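Local coordinates for protein transcriptional regulator (NtrC family) (PDB 3DZD) that binds ADP in its AAA+ ATPase domain and, as a sigma54 activator with a receiver domain, probably couples nucleotide hydrolysis to the start of transcription, at residues L310-F315 and N352-A357; L171-S176 and G180-L185; L185-I190 and G232-R237; P146-S151 and D263-S268. All blocks are in the same frame, centred on the assembly; numbering follows the deposited sequence.

Interaction 1. Residues L310-F315 and N352-A357; sequences LLAEYF and NLIERA. With ADP (adenosine-5'-diphosphate), chain C.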
loop_
_atom_site.group_PDB
_atom_site.type_symbol
_atom_site.label_atom_id
_atom_site.label_comp_id
_atom_site.label_asym_id
_atom_site.label_seq_id
_atom_site.Cartn_x
_atom_site.Cartn_y
_atom_site.Cartn_z
ATOM N N LEU A 310 18.142 23.550 -10.191
ATOM C CA LEU A 310 17.186 23.264 -9.125
ATOM C C LEU A 310 17.134 21.772 -8.872
ATOM O O LEU A 310 17.187 21.321 -7.730
ATOM C CB LEU A 310 15.780 23.772 -9.481
ATOM C CG LEU A 310 15.600 25.292 -9.510
ATOM C CD1 LEU A 310 14.134 25.662 -9.676
ATOM C CD2 LEU A 310 16.156 25.912 -8.241
ATOM N N LEU A 311 17.041 21.017 -9.956
ATOM C CA LEU A 311 16.938 19.582 -9.883
ATOM C C LEU A 311 18.227 18.973 -9.326
ATOM O O LEU A 311 18.184 18.052 -8.494
ATOM C CB LEU A 311 16.610 19.019 -11.266
ATOM C CG LEU A 311 15.155 19.250 -11.681
ATOM C CD1 LEU A 311 14.946 19.117 -13.186
ATOM C CD2 LEU A 311 14.243 18.289 -10.910
ATOM N N ALA A 312 19.366 19.488 -9.783
ATOM C CA ALA A 312 20.658 18.997 -9.324
ATOM C C ALA A 312 20.789 19.162 -7.814
ATOM O O ALA A 312 21.248 18.257 -7.114
ATOM C CB ALA A 312 21.802 19.722 -10.042
ATOM N N GLU A 313 20.396 20.329 -7.321
ATOM C CA GLU A 313 20.494 20.624 -5.903
ATOM C C GLU A 313 19.539 19.733 -5.120
ATOM O O GLU A 313 19.854 19.285 -4.022
ATOM C CB GLU A 313 20.196 22.103 -5.650
ATOM C CG GLU A 313 21.290 23.028 -6.166
ATOM C CD GLU A 313 20.891 24.492 -6.157
ATOM O OE1 GLU A 313 19.675 24.791 -6.186
ATOM O OE2 GLU A 313 21.803 25.348 -6.129
ATOM N N TYR A 314 18.380 19.465 -5.707
ATOM C CA TYR A 314 17.379 18.621 -5.076
ATOM C C TYR A 314 17.891 17.183 -4.963
ATOM O O TYR A 314 17.687 16.516 -3.940
ATOM C CB TYR A 314 16.068 18.689 -5.865
ATOM C CG TYR A 314 15.068 17.579 -5.586
ATOM C CD1 TYR A 314 14.148 17.679 -4.548
ATOM C CD2 TYR A 314 15.023 16.452 -6.387
ATOM C CE1 TYR A 314 13.232 16.671 -4.303
ATOM C CE2 TYR A 314 14.116 15.444 -6.153
ATOM C CZ TYR A 314 13.227 15.556 -5.113
ATOM O OH TYR A 314 12.327 14.540 -4.906
ATOM N N PHE A 315 18.557 16.705 -6.013
ATOM C CA PHE A 315 19.072 15.337 -6.003
ATOM C C PHE A 315 20.318 15.230 -5.122
ATOM O O PHE A 315 20.483 14.268 -4.378
ATOM C CB PHE A 315 19.351 14.836 -7.432
ATOM C CG PHE A 315 18.102 14.586 -8.246
ATOM C CD1 PHE A 315 17.095 13.753 -7.767
ATOM C CD2 PHE A 315 17.928 15.190 -9.487
ATOM C CE1 PHE A 315 15.934 13.533 -8.506
ATOM C CE2 PHE A 315 16.784 14.962 -10.238
ATOM C CZ PHE A 315 15.781 14.142 -9.749
ATOM N N ASN A 352 20.656 10.204 -12.238
ATOM C CA ASN A 352 21.662 9.182 -12.174
ATOM C C ASN A 352 23.068 9.764 -12.149
ATOM O O ASN A 352 23.951 9.227 -11.489
ATOM C CB ASN A 352 21.511 8.229 -13.348
ATOM C CG ASN A 352 22.719 7.339 -13.517
ATOM O OD1 ASN A 352 23.711 7.734 -14.119
ATOM N ND2 ASN A 352 22.638 6.133 -12.980
ATOM N N LEU A 353 23.273 10.869 -12.857
ATOM C CA LEU A 353 24.578 11.517 -12.868
ATOM C C LEU A 353 24.929 12.130 -11.507
ATOM O O LEU A 353 26.087 12.144 -11.109
ATOM C CB LEU A 353 24.660 12.574 -13.979
ATOM C CG LEU A 353 25.937 13.412 -13.950
ATOM C CD1 LEU A 353 26.592 13.492 -15.316
ATOM C CD2 LEU A 353 25.667 14.809 -13.417
ATOM N N ILE A 354 23.928 12.634 -10.796
ATOM C CA ILE A 354 24.159 13.280 -9.508
ATOM C C ILE A 354 24.318 12.214 -8.441
ATOM O O ILE A 354 25.049 12.403 -7.470
ATOM C CB ILE A 354 22.986 14.200 -9.098
ATOM C CG1 ILE A 354 22.859 15.387 -10.057
ATOM C CG2 ILE A 354 23.172 14.713 -7.686
ATOM C CD1 ILE A 354 24.061 16.307 -10.058
ATOM N N GLU A 355 23.628 11.094 -8.624
ATOM C CA GLU A 355 23.667 10.030 -7.636
ATOM C C GLU A 355 25.051 9.423 -7.676
ATOM O O GLU A 355 25.611 9.030 -6.649
ATOM C CB GLU A 355 22.630 8.955 -7.934
ATOM C CG GLU A 355 22.526 7.931 -6.816
ATOM C CD GLU A 355 21.904 6.617 -7.251
ATOM O OE1 GLU A 355 21.728 6.402 -8.463
ATOM O OE2 GLU A 355 21.598 5.786 -6.374
ATOM N N ARG A 356 25.584 9.358 -8.888
ATOM C CA ARG A 356 26.925 8.866 -9.117
ATOM C C ARG A 356 27.902 9.766 -8.374
ATOM O O ARG A 356 28.714 9.299 -7.584
ATOM C CB ARG A 356 27.221 8.872 -10.612
ATOM C CG ARG A 356 28.668 8.660 -10.971
ATOM C CD ARG A 356 28.993 7.194 -11.145
ATOM N NE ARG A 356 30.330 7.038 -11.722
ATOM C CZ ARG A 356 31.110 5.976 -11.548
ATOM N NH1 ARG A 356 30.703 4.952 -10.804
ATOM N NH2 ARG A 356 32.307 5.947 -12.116
ATOM N N ALA A 357 27.796 11.065 -8.620
ATOM C CA ALA A 357 28.656 12.043 -7.974
ATOM C C ALA A 357 28.733 11.843 -6.459
ATOM O O ALA A 357 29.803 11.939 -5.877
ATOM C CB ALA A 357 28.177 13.446 -8.298
HETATM P PB ADP C . 9.366 9.432 -17.508
HETATM O O1B ADP C . 8.202 8.967 -16.657
HETATM O O2B ADP C . 9.926 8.377 -18.436
HETATM O O3B ADP C . 9.130 10.727 -18.224
HETATM P PA ADP C . 10.661 9.502 -14.912
HETATM O O1A ADP C . 9.930 10.574 -14.152
HETATM O O2A ADP C . 10.269 8.064 -14.642
HETATM O O3A ADP C . 10.574 9.832 -16.497
HETATM O "O5'" ADP C . 12.235 9.642 -14.605
HETATM C "C5'" ADP C . 12.739 10.757 -13.882
HETATM C "C4'" ADP C . 13.366 10.348 -12.565
HETATM O "O4'" ADP C . 13.672 11.560 -11.887
HETATM C "C3'" ADP C . 12.345 9.673 -11.673
HETATM O "O3'" ADP C . 13.035 8.968 -10.636
HETATM C "C2'" ADP C . 11.597 10.793 -10.999
HETATM O "O2'" ADP C . 11.390 10.387 -9.645
HETATM C "C1'" ADP C . 12.591 11.934 -11.017
HETATM N N9 ADP C . 11.989 13.181 -11.534
HETATM C C8 ADP C . 11.605 13.395 -12.807
HETATM N N7 ADP C . 11.122 14.640 -12.976
HETATM C C5 ADP C . 11.196 15.254 -11.783
HETATM C C6 ADP C . 10.836 16.591 -11.263
HETATM N N6 ADP C . 10.298 17.533 -12.083
HETATM N N1 ADP C . 11.072 16.836 -9.961
HETATM C C2 ADP C . 11.611 15.901 -9.156
HETATM N N3 ADP C . 11.956 14.664 -9.555
HETATM C C4 ADP C . 11.773 14.292 -10.836
#
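Ala312 of helix 307-322, just after Leu311, whose CD2 lies 3.6 Å from N1 of the ADP adenine, offers its methyl to one arm of Ile354 on helix 346-359, Ala312 CB to Ile354 CD1 at 4.1 Å. No hydrogen bond crosses between the segments. Two helices of the AAA+ lid domain thus meet through small and branched apolar groups, and helix 307-322 also turns Leu311, Tyr314 and Phe315 to the nucleotide, as expected where the lid closes over the nucleotide pocket. Tyr314 brings CE2 to 3.9 Å from ADP C2, and its CD2 edge lies over one face of the Phe315 ring, toward the rim. Phe315, one helical turn on from Ala312, works at both ends. Its CB rests 3.8 Å from Ile354 CG2, while CG, set anti to the carbonyl carbon (chi1 -70°), carries the ring away from Ile354 until CZ stands 3.9 Å from ADP N3.

Interaction 2. Residues L171-S176 and G180-L185; sequences LIHRYS and GAFVDL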
loop_
_atom_site.group_PDB
_atom_site.type_symbol
_atom_site.label_atom_id
_atom_site.label_comp_id
_atom_site.label_asym_id
_atom_site.label_seq_id
_atom_site.Cartn_x
_atom_site.Cartn_y
_atom_site.Cartn_z
ATOM N N LEU A 171 0.473 13.106 -9.613
ATOM C CA LEU A 171 -0.068 14.375 -9.163
ATOM C C LEU A 171 -1.529 14.446 -9.541
ATOM O O LEU A 171 -2.375 14.756 -8.703
ATOM C CB LEU A 171 0.704 15.547 -9.771
ATOM C CG LEU A 171 2.110 15.728 -9.181
ATOM C CD1 LEU A 171 2.843 16.903 -9.829
ATOM C CD2 LEU A 171 2.046 15.901 -7.660
ATOM N N ILE A 172 -1.825 14.145 -10.805
ATOM C CA ILE A 172 -3.196 14.198 -11.315
ATOM C C ILE A 172 -4.111 13.290 -10.496
ATOM O O ILE A 172 -5.190 13.701 -10.081
ATOM C CB ILE A 172 -3.266 13.789 -12.812
ATOM C CG1 ILE A 172 -2.676 14.888 -13.708
ATOM C CG2 ILE A 172 -4.699 13.475 -13.221
ATOM C CD1 ILE A 172 -2.421 14.440 -15.131
ATOM N N HIS A 173 -3.676 12.055 -10.269
ATOM C CA HIS A 173 -4.435 11.118 -9.457
ATOM C C HIS A 173 -4.694 11.714 -8.072
ATOM O O HIS A 173 -5.842 11.834 -7.634
ATOM C CB HIS A 173 -3.693 9.790 -9.342
ATOM C CG HIS A 173 -4.316 8.832 -8.373
ATOM N ND1 HIS A 173 -5.530 8.221 -8.606
ATOM C CD2 HIS A 173 -3.896 8.387 -7.163
ATOM C CE1 HIS A 173 -5.832 7.441 -7.582
ATOM N NE2 HIS A 173 -4.854 7.522 -6.695
ATOM N N ARG A 174 -3.615 12.103 -7.402
ATOM C CA ARG A 174 -3.688 12.776 -6.108
ATOM C C ARG A 174 -4.762 13.865 -6.047
ATOM O O ARG A 174 -5.580 13.880 -5.132
ATOM C CB ARG A 174 -2.328 13.387 -5.766
ATOM C CG ARG A 174 -2.231 13.934 -4.356
ATOM C CD ARG A 174 -2.219 12.802 -3.346
ATOM N NE ARG A 174 -1.212 11.791 -3.664
ATOM C CZ ARG A 174 0.025 11.793 -3.173
ATOM N NH1 ARG A 174 0.405 12.754 -2.342
ATOM N NH2 ARG A 174 0.881 10.835 -3.509
ATOM N N TYR A 175 -4.750 14.776 -7.016
ATOM C CA TYR A 175 -5.682 15.907 -7.034
ATOM C C TYR A 175 -7.094 15.509 -7.449
ATOM O O TYR A 175 -8.062 16.166 -7.067
ATOM C CB TYR A 175 -5.172 17.021 -7.957
ATOM C CG TYR A 175 -3.905 17.697 -7.474
ATOM C CD1 TYR A 175 -2.874 16.958 -6.906
ATOM C CD2 TYR A 175 -3.728 19.070 -7.604
ATOM C CE1 TYR A 175 -1.710 17.565 -6.465
ATOM C CE2 TYR A 175 -2.560 19.688 -7.170
ATOM C CZ TYR A 175 -1.556 18.928 -6.601
ATOM O OH TYR A 175 -0.390 19.521 -6.163
ATOM N N SER A 176 -7.210 14.443 -8.236
ATOM C CA SER A 176 -8.511 13.977 -8.706
ATOM C C SER A 176 -9.408 13.615 -7.525
ATOM O O SER A 176 -10.627 13.801 -7.578
ATOM C CB SER A 176 -8.366 12.767 -9.644
ATOM O OG SER A 176 -8.279 11.551 -8.915
ATOM N N GLY A 180 -9.459 4.905 -5.192
ATOM C CA GLY A 180 -8.806 3.702 -5.666
ATOM C C GLY A 180 -7.313 3.894 -5.873
ATOM O O GLY A 180 -6.782 4.986 -5.677
ATOM N N ALA A 181 -6.643 2.827 -6.297
ATOM C CA ALA A 181 -5.188 2.810 -6.386
ATOM C C ALA A 181 -4.653 3.441 -7.668
ATOM O O ALA A 181 -5.385 3.613 -8.652
ATOM C CB ALA A 181 -4.672 1.379 -6.255
ATOM N N PHE A 182 -3.367 3.783 -7.633
ATOM C CA PHE A 182 -2.639 4.226 -8.815
ATOM C C PHE A 182 -1.906 3.021 -9.367
ATOM O O PHE A 182 -0.942 2.541 -8.774
ATOM C CB PHE A 182 -1.648 5.343 -8.475
ATOM C CG PHE A 182 -0.899 5.887 -9.677
ATOM C CD1 PHE A 182 -1.424 6.939 -10.427
ATOM C CD2 PHE A 182 0.339 5.350 -10.053
ATOM C CE1 PHE A 182 -0.737 7.441 -11.529
ATOM C CE2 PHE A 182 1.030 5.845 -11.157
ATOM C CZ PHE A 182 0.495 6.893 -11.896
ATOM N N VAL A 183 -2.385 2.519 -10.495
ATOM C CA VAL A 183 -1.809 1.344 -11.126
ATOM C C VAL A 183 -1.025 1.780 -12.363
ATOM O O VAL A 183 -1.593 2.339 -13.296
ATOM C CB VAL A 183 -2.926 0.370 -11.546
ATOM C CG1 VAL A 183 -2.354 -0.853 -12.229
ATOM C CG2 VAL A 183 -3.750 -0.026 -10.342
ATOM N N ASP A 184 0.283 1.561 -12.384
ATOM C CA ASP A 184 1.015 1.889 -13.600
ATOM C C ASP A 184 1.445 0.650 -14.378
ATOM O O ASP A 184 1.925 -0.329 -13.812
ATOM C CB ASP A 184 2.174 2.856 -13.343
ATOM C CG ASP A 184 3.308 2.234 -12.556
ATOM O OD1 ASP A 184 3.278 1.010 -12.315
ATOM O OD2 ASP A 184 4.238 2.987 -12.181
ATOM N N LEU A 185 1.216 0.694 -15.682
ATOM C CA LEU A 185 1.641 -0.371 -16.574
ATOM C C LEU A 185 2.609 0.179 -17.618
ATOM O O LEU A 185 2.294 1.139 -18.331
ATOM C CB LEU A 185 0.435 -1.006 -17.265
ATOM C CG LEU A 185 0.798 -2.051 -18.322
ATOM C CD1 LEU A 185 1.784 -3.075 -17.745
ATOM C CD2 LEU A 185 -0.439 -2.746 -18.866
#
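His173 and Phe182 lie alongside each other, pointing opposite ways, with their rings set obliquely: the planes are inclined at 57° and the centroids stand 5.9 Å apart. In His173 CG is anti to the backbone N (chi1 172°), which extends the imidazole from the helix toward the strand. The phenylalanine ring meets the root of the histidine, Phe182 CD1 to His173 CB at 3.8 Å, while Phe182 CB sits over one face of the imidazole, toward its rim. The far edge of that ring faces the turn before the strand: Gly180 O lies near the imidazole plane, 3.2 Å from His173 CE1. The neighbouring ring nitrogen, ND1, is hydrogen-bonded to Thr225 OG1, which fixes the turn of the ring. Thr225 belongs to strand 225-229, the neighbour of strand 182-186 in the parallel sheet, so the histidine ties helix 165-176 to two adjacent strands of the P-loop ATPase core, where Phe182 also packs on Ala169 and Arg170 of the helix.

Interaction 3. Residues L185-I190 and G232-R237; sequences LNCASI and GELDQR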
loop_
_atom_site.group_PDB
_atom_site.type_symbol
_atom_site.label_atom_id
_atom_site.label_comp_id
_atom_site.label_asym_id
_atom_site.label_seq_id
_atom_site.Cartn_x
_atom_site.Cartn_y
_atom_site.Cartn_z
ATOM N N LEU A 185 1.216 0.694 -15.682
ATOM C CA LEU A 185 1.641 -0.371 -16.574
ATOM C C LEU A 185 2.609 0.179 -17.618
ATOM O O LEU A 185 2.294 1.139 -18.331
ATOM C CB LEU A 185 0.435 -1.006 -17.265
ATOM C CG LEU A 185 0.798 -2.051 -18.322
ATOM C CD1 LEU A 185 1.784 -3.075 -17.745
ATOM C CD2 LEU A 185 -0.439 -2.746 -18.866
ATOM N N ASN A 186 3.787 -0.425 -17.696
ATOM C CA ASN A 186 4.767 -0.051 -18.702
ATOM C C ASN A 186 4.576 -0.925 -19.928
ATOM O O ASN A 186 4.732 -2.138 -19.859
ATOM C CB ASN A 186 6.179 -0.212 -18.152
ATOM C CG ASN A 186 7.228 0.435 -19.033
ATOM O OD1 ASN A 186 7.171 0.347 -20.263
ATOM N ND2 ASN A 186 8.202 1.086 -18.405
ATOM N N CYS A 187 4.232 -0.310 -21.049
ATOM C CA CYS A 187 3.826 -1.072 -22.219
ATOM C C CYS A 187 5.006 -1.484 -23.087
ATOM O O CYS A 187 4.831 -2.156 -24.104
ATOM C CB CYS A 187 2.802 -0.284 -23.032
ATOM S SG CYS A 187 1.324 0.174 -22.080
ATOM N N ALA A 188 6.204 -1.086 -22.677
ATOM C CA ALA A 188 7.411 -1.435 -23.412
ATOM C C ALA A 188 8.280 -2.379 -22.593
ATOM O O ALA A 188 8.702 -3.424 -23.084
ATOM C CB ALA A 188 8.183 -0.186 -23.784
ATOM N N SER A 189 8.536 -2.004 -21.342
ATOM C CA SER A 189 9.314 -2.827 -20.418
ATOM C C SER A 189 8.748 -4.239 -20.297
ATOM O O SER A 189 9.393 -5.131 -19.747
ATOM C CB SER A 189 9.357 -2.176 -19.034
ATOM O OG SER A 189 10.049 -2.994 -18.107
ATOM N N ILE A 190 7.536 -4.425 -20.810
ATOM C CA ILE A 190 6.857 -5.713 -20.784
ATOM C C ILE A 190 6.970 -6.403 -22.145
ATOM O O ILE A 190 6.903 -5.745 -23.186
ATOM C CB ILE A 190 5.370 -5.537 -20.412
ATOM C CG1 ILE A 190 5.240 -4.969 -18.997
ATOM C CG2 ILE A 190 4.620 -6.848 -20.519
ATOM C CD1 ILE A 190 5.714 -5.906 -17.916
ATOM N N GLY A 232 2.092 3.907 -26.800
ATOM C CA GLY A 232 2.408 3.699 -28.206
ATOM C C GLY A 232 3.026 2.339 -28.525
ATOM O O GLY A 232 3.041 1.915 -29.679
ATOM N N GLU A 233 3.527 1.648 -27.501
ATOM C CA GLU A 233 4.176 0.351 -27.692
ATOM C C GLU A 233 3.232 -0.839 -27.597
ATOM O O GLU A 233 3.682 -1.979 -27.567
ATOM C CB GLU A 233 5.299 0.158 -26.678
ATOM C CG GLU A 233 6.406 1.177 -26.768
ATOM C CD GLU A 233 7.118 1.167 -28.108
ATOM O OE1 GLU A 233 6.853 0.263 -28.933
ATOM O OE2 GLU A 233 7.954 2.071 -28.330
ATOM N N LEU A 234 1.930 -0.582 -27.545
ATOM C CA LEU A 234 0.946 -1.654 -27.424
ATOM C C LEU A 234 0.672 -2.323 -28.763
ATOM O O LEU A 234 0.499 -1.639 -29.774
ATOM C CB LEU A 234 -0.379 -1.117 -26.870
ATOM C CG LEU A 234 -0.498 -0.776 -25.391
ATOM C CD1 LEU A 234 -1.880 -0.210 -25.108
ATOM C CD2 LEU A 234 -0.227 -2.001 -24.539
ATOM N N ASP A 235 0.606 -3.653 -28.757
ATOM C CA ASP A 235 0.183 -4.417 -29.926
ATOM C C ASP A 235 -1.098 -3.815 -30.479
ATOM O O ASP A 235 -1.921 -3.305 -29.725
ATOM C CB ASP A 235 -0.082 -5.879 -29.549
ATOM C CG ASP A 235 1.158 -6.589 -29.023
ATOM O OD1 ASP A 235 2.212 -5.935 -28.871
ATOM O OD2 ASP A 235 1.076 -7.808 -28.760
ATOM N N GLN A 236 -1.282 -3.877 -31.791
ATOM C CA GLN A 236 -2.510 -3.356 -32.372
ATOM C C GLN A 236 -3.676 -4.271 -32.021
ATOM O O GLN A 236 -4.835 -3.973 -32.315
ATOM C CB GLN A 236 -2.381 -3.169 -33.883
ATOM C CG GLN A 236 -3.460 -2.269 -34.466
ATOM C CD GLN A 236 -2.896 -1.203 -35.383
ATOM O OE1 GLN A 236 -1.685 -1.140 -35.606
ATOM N NE2 GLN A 236 -3.769 -0.354 -35.914
ATOM N N ARG A 237 -3.351 -5.385 -31.376
ATOM C CA ARG A 237 -4.358 -6.299 -30.862
ATOM C C ARG A 237 -4.842 -5.813 -29.503
ATOM O O ARG A 237 -6.046 -5.767 -29.242
ATOM C CB ARG A 237 -3.781 -7.712 -30.742
ATOM C CG ARG A 237 -4.772 -8.733 -30.226
ATOM C CD ARG A 237 -4.460 -10.131 -30.743
ATOM N NE ARG A 237 -5.606 -11.018 -30.574
ATOM C CZ ARG A 237 -5.950 -11.554 -29.409
ATOM N NH1 ARG A 237 -5.230 -11.292 -28.327
ATOM N NH2 ARG A 237 -7.011 -12.344 -29.325
HETATM O O HOH W 1 3.084 -3.901 -25.529
#
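Cys187 and Leu234 form the apolar part of this contact, the thiol lying against one methyl of the leucine, SG to CD2 at 3.6 Å. The cysteine's SG is anti to its carbonyl carbon (chi1 -57°), a setting that turns the sulfur onto Leu234. Beside them the alkyl part of Glu233 lies along the loop: CG is 3.7 Å from Ala188 CB, and CB is 3.5 Å from Cys187 O. An alanine in place of Leu234 would probably deprive the Cys187 thiol of its methyl neighbour and open a gap beside it. The polar part includes an Asx turn at the end of strand 182-186, an edge strand of the parallel sheet in the AAA+ core, where Asn186 OD1 accepts from Ala188 N (3.0 Å) and Ser189 N. Across the segments a single water donates to both Cys187 O and Glu233 O, 2.9 Å from each. Glu233 OE2 forms a salt bridge with Lys272; a backbone oxygen, Ala188 O, accepts from Lys321 of the second subunit.

Interaction 4. Residues P146-S151 and D263-S268; sequences PKIAKS and DIRVIS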
loop_
_atom_site.group_PDB
_atom_site.type_symbol
_atom_site.label_atom_id
_atom_site.label_comp_id
_atom_site.label_asym_id
_atom_site.label_seq_id
_atom_site.Cartn_x
_atom_site.Cartn_y
_atom_site.Cartn_z
ATOM N N PRO A 146 -4.302 20.686 -11.590
ATOM C CA PRO A 146 -5.456 20.661 -10.686
ATOM C C PRO A 146 -6.785 20.892 -11.416
ATOM O O PRO A 146 -7.830 20.424 -10.958
ATOM C CB PRO A 146 -5.173 21.822 -9.719
ATOM C CG PRO A 146 -3.724 22.130 -9.877
ATOM C CD PRO A 146 -3.404 21.816 -11.300
ATOM N N LYS A 147 -6.738 21.610 -12.534
ATOM C CA LYS A 147 -7.925 21.856 -13.348
ATOM C C LYS A 147 -8.349 20.613 -14.137
ATOM O O LYS A 147 -9.537 20.350 -14.320
ATOM C CB LYS A 147 -7.656 23.000 -14.316
ATOM C CG LYS A 147 -7.305 24.312 -13.642
ATOM C CD LYS A 147 -7.038 25.397 -14.674
ATOM C CE LYS A 147 -6.943 26.766 -14.020
ATOM N NZ LYS A 147 -7.038 27.874 -15.019
ATOM N N ILE A 148 -7.358 19.863 -14.610
ATOM C CA ILE A 148 -7.571 18.648 -15.383
ATOM C C ILE A 148 -8.058 17.508 -14.495
ATOM O O ILE A 148 -8.858 16.678 -14.916
ATOM C CB ILE A 148 -6.235 18.194 -16.011
ATOM C CG1 ILE A 148 -5.801 19.141 -17.117
ATOM C CG2 ILE A 148 -6.332 16.803 -16.579
ATOM C CD1 ILE A 148 -4.583 18.643 -17.845
ATOM N N ALA A 149 -7.570 17.487 -13.257
ATOM C CA ALA A 149 -7.612 16.290 -12.423
ATOM C C ALA A 149 -8.982 15.840 -11.941
ATOM O O ALA A 149 -9.196 14.649 -11.733
ATOM C CB ALA A 149 -6.684 16.449 -11.238
ATOM N N LYS A 150 -9.899 16.773 -11.733
ATOM C CA LYS A 150 -11.172 16.400 -11.135
ATOM C C LYS A 150 -12.154 15.862 -12.166
ATOM O O LYS A 150 -13.281 15.497 -11.838
ATOM C CB LYS A 150 -11.762 17.548 -10.312
ATOM C CG LYS A 150 -11.043 17.755 -8.980
ATOM C CD LYS A 150 -11.923 18.457 -7.953
ATOM C CE LYS A 150 -11.289 18.436 -6.564
ATOM N NZ LYS A 150 -11.114 17.051 -6.038
ATOM N N SER A 151 -11.708 15.794 -13.414
ATOM C CA SER A 151 -12.499 15.178 -14.465
ATOM C C SER A 151 -12.238 13.680 -14.497
ATOM O O SER A 151 -11.332 13.184 -13.826
ATOM C CB SER A 151 -12.148 15.792 -15.813
ATOM O OG SER A 151 -12.976 15.257 -16.825
ATOM N N ASP A 263 -14.125 0.968 -13.166
ATOM C CA ASP A 263 -14.300 2.400 -13.122
ATOM C C ASP A 263 -12.912 2.994 -12.954
ATOM O O ASP A 263 -12.411 3.112 -11.843
ATOM C CB ASP A 263 -15.218 2.774 -11.960
ATOM C CG ASP A 263 -15.212 4.257 -11.660
ATOM O OD1 ASP A 263 -15.455 5.073 -12.578
ATOM O OD2 ASP A 263 -14.969 4.605 -10.487
ATOM N N ILE A 264 -12.277 3.333 -14.068
ATOM C CA ILE A 264 -10.914 3.833 -14.032
ATOM C C ILE A 264 -10.802 5.167 -14.732
ATOM O O ILE A 264 -11.473 5.419 -15.724
ATOM C CB ILE A 264 -9.949 2.862 -14.716
ATOM C CG1 ILE A 264 -10.476 2.492 -16.100
ATOM C CG2 ILE A 264 -9.759 1.608 -13.876
ATOM C CD1 ILE A 264 -9.947 1.175 -16.614
ATOM N N ARG A 265 -9.957 6.028 -14.189
ATOM C CA ARG A 265 -9.514 7.215 -14.899
ATOM C C ARG A 265 -8.211 6.840 -15.591
ATOM O O ARG A 265 -7.260 6.399 -14.949
ATOM C CB ARG A 265 -9.298 8.366 -13.927
ATOM C CG ARG A 265 -9.434 9.731 -14.549
ATOM C CD ARG A 265 -8.130 10.190 -15.195
ATOM N NE ARG A 265 -8.315 11.500 -15.812
ATOM C CZ ARG A 265 -8.367 12.640 -15.130
ATOM N NH1 ARG A 265 -8.241 12.627 -13.809
ATOM N NH2 ARG A 265 -8.556 13.786 -15.769
ATOM N N VAL A 266 -8.182 6.994 -16.906
ATOM C CA VAL A 266 -7.044 6.564 -17.698
ATOM C C VAL A 266 -6.080 7.702 -17.981
ATOM O O VAL A 266 -6.461 8.729 -18.552
ATOM C CB VAL A 266 -7.499 5.978 -19.037
ATOM C CG1 VAL A 266 -6.291 5.577 -19.873
ATOM C CG2 VAL A 266 -8.423 4.792 -18.795
ATOM N N ILE A 267 -4.830 7.516 -17.573
ATOM C CA ILE A 267 -3.777 8.461 -17.922
ATOM C C ILE A 267 -2.729 7.729 -18.743
ATOM O O ILE A 267 -2.287 6.640 -18.364
ATOM C CB ILE A 267 -3.109 9.097 -16.683
ATOM C CG1 ILE A 267 -4.163 9.790 -15.810
ATOM C CG2 ILE A 267 -2.025 10.075 -17.119
ATOM C CD1 ILE A 267 -3.592 10.491 -14.590
ATOM N N SER A 268 -2.340 8.329 -19.862
ATOM C CA SER A 268 -1.397 7.708 -20.771
ATOM C C SER A 268 -0.217 8.610 -21.000
ATOM O O SER A 268 -0.309 9.820 -20.826
ATOM C CB SER A 268 -2.068 7.440 -22.113
ATOM O OG SER A 268 -3.168 6.585 -21.934
#
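Arg265 drives its guanidinium from the strand into the carbonyl groups at the end of helix 136-149, the close-fitting part of the contact. NH2 donates to Ile148 O at 3.0 Å, with the oxygen in the guanidinium plane and an N-H...O angle of 158°. NH1 reaches Ala149 O at 3.1 Å, here with the oxygen tilted 18° from that plane. Ser151 O lies over one face, 3.3 Å from CZ, where it would be expected to favour the positive charge without being a hydrogen-bond partner. A buried arginine from strand 265-270, in the parallel sheet of the AAA+ core, thus donates to the last carbonyls of the helix, and its NE takes Ala153 O just before strand 155-158. A leucine in place of Arg265 would probably leave the carbonyls of Ile148 and Ala149 without these donors. Toward the outside the fit slackens. Ser151 CB is 4.1 Å from Arg265 NH2, and the serine hydroxyl bonds to Ala153 N; next to it Lys150, exposed and poorly ordered, points away from the strand.

In the fold
Interactions 2, 3 and 4 all belong to the sigma-54 interaction domain and reach one parallel sheet, whereas interaction 1 lies in the lid, its centre about 26 Å from that of interaction 2. Interactions 1 and 4 are buried but chemically unlike: apolar packing between helices beside the adenine in one, a charged side chain serving carbonyls in the other. Interaction 2 is at the surface and aromatic, and interaction 3, partly buried, mixes apolar contact with a water bridge. Strand 182-186 is common to interactions 2 and 3, which share Leu185, while interactions 2 and 4 touch directly through Ile172 and Ile267. Interactions 1 and 3 both also meet the second subunit.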